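Atp-dependent DNA ligase (Psychromonas sp., PDB 4D05) probably seals nicks in duplex DNA at the expense of ATP, by way of an enzyme-adenylate intermediate. Local coordinates at residues A61-L66 and M96-P101; I186-G191 and P227-L232. All blocks are in the same frame, centred on the assembly; numbering follows the deposited sequence. Where two conformers were deposited one is given.

The two contacts belong to different domains of the ligase and follow one another along the chain. Contact 1 lies in the ATP-dependent ligase domain and contributes Glu65 and Phe98 to the nucleotide pocket, where both meet the AMP. Contact 2 lies at the surface of the OB-like domain. Their centres are 45 Å apart, on opposite sides of the chain's centre, and their nearest atoms are about 26 Å apart, so they do not touch. Contact 1 is buried pairing of two strands next to the ligand. Contact 2 fastens a loop to a strand end, far from the AMP, mainly through Tyr188 and Ile229.

Contact 1: residues A61-L66 and M96-P101; sequences AMDGEL and MIFDLP. With AMP (adenosine monophosphate), chain H; SO4 (sulfate ion), chain G.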
loop_
_atom_site.group_PDB
_atom_site.type_symbol
_atom_site.label_atom_id
_atom_site.label_comp_id
_atom_site.label_asym_id
_atom_site.label_seq_id
_atom_site.Cartn_x
_atom_site.Cartn_y
_atom_site.Cartn_z
ATOM N N ALA A 61 -13.893 -3.431 18.447
ATOM C CA ALA A 61 -13.386 -3.893 17.155
ATOM C C ALA A 61 -12.259 -2.998 16.666
ATOM O O ALA A 61 -12.300 -1.781 16.833
ATOM C CB ALA A 61 -14.494 -3.929 16.142
HETATM N N MSE A 62 -11.250 -3.622 16.072
HETATM C CA MSE A 62 -10.068 -2.909 15.614
HETATM C C MSE A 62 -9.593 -3.399 14.238
HETATM O O MSE A 62 -9.663 -4.583 13.941
HETATM C CB MSE A 62 -8.888 -3.080 16.628
HETATM C CG MSE A 62 -9.243 -2.574 18.076
HETATM SE SE MSE A 62 -7.739 -2.762 19.290
HETATM C CE MSE A 62 -7.918 -4.683 19.589
ATOM N N ASP A 63 -9.092 -2.471 13.426
ATOM C CA ASP A 63 -8.477 -2.765 12.134
ATOM C C ASP A 63 -6.989 -2.492 12.238
ATOM O O ASP A 63 -6.617 -1.457 12.711
ATOM C CB ASP A 63 -9.038 -1.826 11.094
ATOM C CG ASP A 63 -9.840 -2.513 10.069
ATOM O OD1 ASP A 63 -10.884 -3.091 10.411
ATOM O OD2 ASP A 63 -9.451 -2.442 8.891
ATOM N N GLY A 64 -6.143 -3.425 11.797
ATOM C CA GLY A 64 -4.712 -3.234 11.888
ATOM C C GLY A 64 -3.940 -4.129 10.950
ATOM O O GLY A 64 -4.516 -4.862 10.126
ATOM N N GLU A 65 -2.630 -4.026 11.073
ATOM C CA GLU A 65 -1.717 -4.848 10.267
ATOM C C GLU A 65 -0.934 -5.759 11.217
ATOM O O GLU A 65 -0.332 -5.258 12.179
ATOM C CB GLU A 65 -0.685 -3.964 9.557
ATOM C CG GLU A 65 -1.169 -3.261 8.334
ATOM C CD GLU A 65 -1.464 -4.133 7.122
ATOM O OE1 GLU A 65 -0.653 -5.013 6.710
ATOM O OE2 GLU A 65 -2.464 -3.820 6.477
ATOM N N LEU A 66 -0.927 -7.066 10.963
ATOM C CA LEU A 66 0.015 -7.946 11.649
ATOM C C LEU A 66 1.363 -7.663 10.990
ATOM O O LEU A 66 1.504 -7.782 9.759
ATOM C CB LEU A 66 -0.394 -9.403 11.493
ATOM C CG LEU A 66 -1.774 -9.746 12.060
ATOM C CD1 LEU A 66 -2.192 -11.146 11.673
ATOM C CD2 LEU A 66 -1.787 -9.609 13.574
HETATM N N MSE A 96 -0.700 -3.909 14.702
HETATM C CA MSE A 96 -0.499 -2.478 14.576
HETATM C C MSE A 96 -1.779 -1.854 14.089
HETATM O O MSE A 96 -2.140 -1.985 12.917
HETATM C CB MSE A 96 0.619 -2.201 13.531
HETATM C CG MSE A 96 1.957 -2.874 13.820
HETATM SE SE MSE A 96 2.962 -2.239 15.328
HETATM C CE MSE A 96 3.237 -0.409 14.712
ATOM N N ILE A 97 -2.494 -1.176 14.990
ATOM C CA ILE A 97 -3.838 -0.736 14.650
ATOM C C ILE A 97 -3.889 0.618 13.994
ATOM O O ILE A 97 -3.100 1.517 14.323
ATOM C CB ILE A 97 -4.775 -0.843 15.854
ATOM C CG1 ILE A 97 -4.396 0.140 16.965
ATOM C CG2 ILE A 97 -4.772 -2.308 16.344
ATOM C CD1 ILE A 97 -5.440 0.217 18.104
ATOM N N PHE A 98 -4.863 0.759 13.100
ATOM C CA PHE A 98 -5.057 1.999 12.392
ATOM C C PHE A 98 -6.535 2.439 12.318
ATOM O O PHE A 98 -6.801 3.528 11.839
ATOM C CB PHE A 98 -4.394 1.946 10.983
ATOM C CG PHE A 98 -4.863 0.809 10.113
ATOM C CD1 PHE A 98 -6.111 0.825 9.560
ATOM C CD2 PHE A 98 -4.039 -0.252 9.810
ATOM C CE1 PHE A 98 -6.549 -0.215 8.741
ATOM C CE2 PHE A 98 -4.487 -1.282 8.972
ATOM C CZ PHE A 98 -5.737 -1.239 8.447
ATOM N N ASP A 99 -7.488 1.628 12.779
ATOM C CA ASP A 99 -8.848 2.124 12.861
ATOM C C ASP A 99 -9.719 1.276 13.784
ATOM O O ASP A 99 -9.297 0.229 14.287
ATOM C CB ASP A 99 -9.463 2.260 11.458
ATOM C CG ASP A 99 -10.379 3.475 11.325
ATOM O OD1 ASP A 99 -10.878 3.960 12.359
ATOM O OD2 ASP A 99 -10.644 3.913 10.182
ATOM N N LEU A 100 -10.915 1.790 14.021
ATOM C CA LEU A 100 -11.955 1.206 14.892
ATOM C C LEU A 100 -13.229 1.093 14.030
ATOM O O LEU A 100 -14.014 2.037 13.906
ATOM C CB LEU A 100 -12.223 2.101 16.120
ATOM C CG LEU A 100 -11.042 2.360 17.036
ATOM C CD1 LEU A 100 -11.401 3.234 18.224
ATOM C CD2 LEU A 100 -10.459 1.071 17.571
ATOM N N PRO A 101 -13.406 -0.039 13.352
ATOM C CA PRO A 101 -14.412 -0.092 12.276
ATOM C C PRO A 101 -15.862 -0.062 12.712
ATOM O O PRO A 101 -16.719 0.072 11.834
ATOM C CB PRO A 101 -14.129 -1.431 11.573
ATOM C CG PRO A 101 -12.861 -1.871 12.095
ATOM C CD PRO A 101 -12.576 -1.244 13.402
HETATM P P AMP H . -0.716 -1.112 -0.243
HETATM O O1P AMP H . -1.151 -0.650 -1.605
HETATM O O2P AMP H . -0.127 -2.479 0.052
HETATM O "O5'" AMP H . -1.907 -0.772 0.749
HETATM C "C5'" AMP H . -1.609 -1.005 2.106
HETATM C "C4'" AMP H . -2.780 -1.745 2.677
HETATM O "O4'" AMP H . -2.607 -1.984 4.057
HETATM C "C3'" AMP H . -3.981 -0.879 2.493
HETATM O "O3'" AMP H . -5.000 -1.779 2.031
HETATM C "C2'" AMP H . -4.275 -0.352 3.868
HETATM O "O2'" AMP H . -5.703 -0.427 3.854
HETATM C "C1'" AMP H . -3.470 -1.221 4.879
HETATM N N9 AMP H . -2.523 -0.387 5.694
HETATM C C8 AMP H . -1.191 -0.539 5.942
HETATM N N7 AMP H . -0.679 0.462 6.702
HETATM C C5 AMP H . -1.741 1.248 6.995
HETATM C C6 AMP H . -1.922 2.512 7.714
HETATM N N6 AMP H . -0.873 3.087 8.320
HETATM N N1 AMP H . -3.168 2.995 7.765
HETATM C C2 AMP H . -4.209 2.451 7.120
HETATM N N3 AMP H . -4.128 1.324 6.434
HETATM C C4 AMP H . -2.931 0.696 6.338
HETATM S S SO4 G . -16.931 -0.579 19.209
HETATM O O1 SO4 G . -16.675 -0.342 20.651
HETATM O O2 SO4 G . -18.405 -0.527 19.055
HETATM O O3 SO4 G . -16.310 0.556 18.396
HETATM O O4 SO4 G . -16.435 -1.948 18.797
#
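Two antiparallel neighbours of a mixed sheet, strands 62-67 and 94-99, pair here in the buried core of the adenylation domain, beside the AMP. At the Met96 end Glu65 and Met96 form a hydrogen-bonded pair: Glu65 N gives to Met96 O, and Glu65 O takes Met96 N. Gly64 and Ile97 follow as a non-hydrogen-bonded pair with CA atoms only 3.8 Å apart. Gly64 CA is 3.0 Å from Met96 O, so the backbones meet closely there. Next comes a classic beta bulge, with Phe98 and Asp99 both facing Asp63. Asp63 O accepts twice, from Phe98 N at 2.9 Å, almost straight, and from Asp99 N at 3.2 Å on a lone pair. Asp63 N closes the bulge on Asp99 O at 2.8 Å.

Phe98 has CG in the crowded position between backbone N and carbonyl carbon (chi1 56°). Its ring is layered between strand and ligand. Asp63 O lies over the centre of one face, and AMP N3 lies 3.4 Å above the centre of the other. Glu65 CG meets the ring edge in plane. The Glu65 chain bends at chi2 (-69°) and brings OE2 to 3.0 Å from AMP O4', a close approach of two oxygens beside the ribose. In the conformer given, the Asp63 carboxylate lies tight against Pro101, with OD1 2.9 Å from Pro101 CG and chi1 (-114°) off a staggered position, while OD2 forms a salt bridge to Arg31. On the other face of the sheet, Met62 SE touches Ile97 CD1 and Met62 CG touches Leu100 CD2.

Strand 30-34 continues the sheet beyond 62-67, and strand 126-128 beyond 94-99. Helix 107-121 covers the Ile97 and Leu100 side, and its Arg110 holds Asp99 OD1 in a salt bridge.

Contact 2: residues I186-G191 and P227-L232; sequences IAYLPG and PPIGSL
Tyr188, near the end of strand 179-190, does most of the holding against the loop 227-232. Its hydroxyl donates to Pro227 O at 2.7 Å and meets that oxygen from above the carbonyl plane. The same oxygen lies in the plane of the ring, at its edge. Ile229 crosses obliquely over one ring face. Its CG1 sits 3.9 Å from the Tyr188 ring centroid, 19° off the normal, in a CH-pi contact shifted toward the hydroxyl end. Ile229 CD1 lies over the same face, 3.8 Å from Tyr188 CE2.

The rest is looser. Ile229 CG2 only rests on Ile186 O, at 3.6 Å, and CB of Ile186 and of Ala187 points away from the loop. Ile186 and Ile229 are exposed at the surface, while Pro227 is buried against Phe251 and Ile254 of strand 250-256.

The loop is shaped by a type II turn from Pro228 to Ser231. Pro228 O accepts from both Ser231 N and Ser231 OG, and Gly230 takes the positive phi (101°) of the third position. On the other edge of strand 179-190, Ile186 and Ala187 both face Leu203 of 199-206 in a classic beta bulge, consistent with the bent first strand of an OB-fold barrel.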
loop_
_atom_site.group_PDB
_atom_site.type_symbol
_atom_site.label_atom_id
_atom_site.label_comp_id
_atom_site.label_asym_id
_atom_site.label_seq_id
_atom_site.Cartn_x
_atom_site.Cartn_y
_atom_site.Cartn_z
ATOM N N ILE A 186 3.383 -2.766 -28.634
ATOM C CA ILE A 186 2.732 -2.896 -29.946
ATOM C C ILE A 186 3.548 -2.364 -31.111
ATOM O O ILE A 186 3.294 -2.754 -32.251
ATOM C CB ILE A 186 1.299 -2.266 -29.973
ATOM C CG1 ILE A 186 1.318 -0.736 -29.762
ATOM C CG2 ILE A 186 0.422 -2.865 -28.878
ATOM C CD1 ILE A 186 -0.030 -0.077 -29.995
ATOM N N ALA A 187 4.540 -1.515 -30.841
ATOM C CA ALA A 187 5.387 -0.988 -31.912
ATOM C C ALA A 187 6.659 -0.390 -31.333
ATOM O O ALA A 187 6.730 -0.072 -30.131
ATOM C CB ALA A 187 4.641 0.070 -32.682
ATOM N N TYR A 188 7.654 -0.253 -32.206
ATOM C CA TYR A 188 8.875 0.476 -31.891
ATOM C C TYR A 188 8.868 1.858 -32.532
ATOM O O TYR A 188 8.305 2.063 -33.618
ATOM C CB TYR A 188 10.102 -0.249 -32.424
ATOM C CG TYR A 188 10.315 -1.637 -31.905
ATOM C CD1 TYR A 188 10.058 -1.968 -30.588
ATOM C CD2 TYR A 188 10.793 -2.627 -32.751
ATOM C CE1 TYR A 188 10.281 -3.258 -30.117
ATOM C CE2 TYR A 188 11.024 -3.906 -32.303
ATOM C CZ TYR A 188 10.778 -4.213 -30.980
ATOM O OH TYR A 188 11.023 -5.485 -30.548
ATOM N N LEU A 189 9.553 2.789 -31.864
ATOM C CA LEU A 189 9.804 4.122 -32.399
ATOM C C LEU A 189 11.317 4.252 -32.508
ATOM O O LEU A 189 11.994 4.422 -31.499
ATOM C CB LEU A 189 9.231 5.210 -31.473
ATOM C CG LEU A 189 7.701 5.174 -31.313
ATOM C CD1 LEU A 189 7.199 6.210 -30.303
ATOM C CD2 LEU A 189 6.982 5.362 -32.626
ATOM N N PRO A 190 11.863 4.124 -33.724
ATOM C CA PRO A 190 13.306 4.303 -33.916
ATOM C C PRO A 190 13.846 5.601 -33.337
ATOM O O PRO A 190 13.202 6.653 -33.431
ATOM C CB PRO A 190 13.459 4.285 -35.452
ATOM C CG PRO A 190 12.375 3.313 -35.880
ATOM C CD PRO A 190 11.203 3.646 -34.954
ATOM N N GLY A 191 15.043 5.529 -32.778
ATOM C CA GLY A 191 15.634 6.669 -32.122
ATOM C C GLY A 191 16.315 7.682 -33.024
ATOM O O GLY A 191 16.452 7.487 -34.222
ATOM N N PRO A 227 12.510 -4.992 -26.118
ATOM C CA PRO A 227 11.488 -5.989 -25.793
ATOM C C PRO A 227 10.759 -6.405 -27.065
ATOM O O PRO A 227 10.456 -5.540 -27.896
ATOM C CB PRO A 227 10.512 -5.231 -24.888
ATOM C CG PRO A 227 11.205 -4.008 -24.491
ATOM C CD PRO A 227 12.284 -3.708 -25.443
ATOM N N PRO A 228 10.456 -7.695 -27.205
ATOM C CA PRO A 228 9.734 -8.141 -28.400
ATOM C C PRO A 228 8.377 -7.455 -28.528
ATOM O O PRO A 228 7.668 -7.252 -27.522
ATOM C CB PRO A 228 9.531 -9.638 -28.150
ATOM C CG PRO A 228 10.616 -10.016 -27.184
ATOM C CD PRO A 228 10.766 -8.808 -26.294
ATOM N N ILE A 229 7.966 -7.155 -29.754
ATOM C CA ILE A 229 6.616 -6.665 -29.957
ATOM C C ILE A 229 5.698 -7.811 -29.581
ATOM O O ILE A 229 6.010 -8.983 -29.859
ATOM C CB ILE A 229 6.397 -6.201 -31.411
ATOM C CG1 ILE A 229 7.278 -4.959 -31.682
ATOM C CG2 ILE A 229 4.929 -5.900 -31.652
ATOM C CD1 ILE A 229 7.347 -4.554 -33.165
ATOM N N GLY A 230 4.635 -7.486 -28.848
ATOM C CA GLY A 230 3.682 -8.471 -28.381
ATOM C C GLY A 230 3.907 -8.847 -26.931
ATOM O O GLY A 230 3.016 -9.478 -26.323
ATOM N N SER A 231 5.076 -8.503 -26.375
ATOM C CA SER A 231 5.375 -8.897 -25.020
ATOM C C SER A 231 4.564 -8.085 -24.015
ATOM O O SER A 231 4.145 -6.941 -24.288
ATOM C CB SER A 231 6.864 -8.802 -24.727
ATOM O OG SER A 231 7.369 -7.482 -24.795
ATOM N N LEU A 232 4.307 -8.719 -22.872
ATOM C CA LEU A 232 3.673 -8.057 -21.750
ATOM C C LEU A 232 4.785 -7.520 -20.874
ATOM O O LEU A 232 5.644 -8.279 -20.448
ATOM C CB LEU A 232 2.810 -9.058 -20.965
ATOM C CG LEU A 232 1.991 -8.420 -19.831
ATOM C CD1 LEU A 232 0.849 -7.598 -20.410
ATOM C CD2 LEU A 232 1.484 -9.500 -18.833
#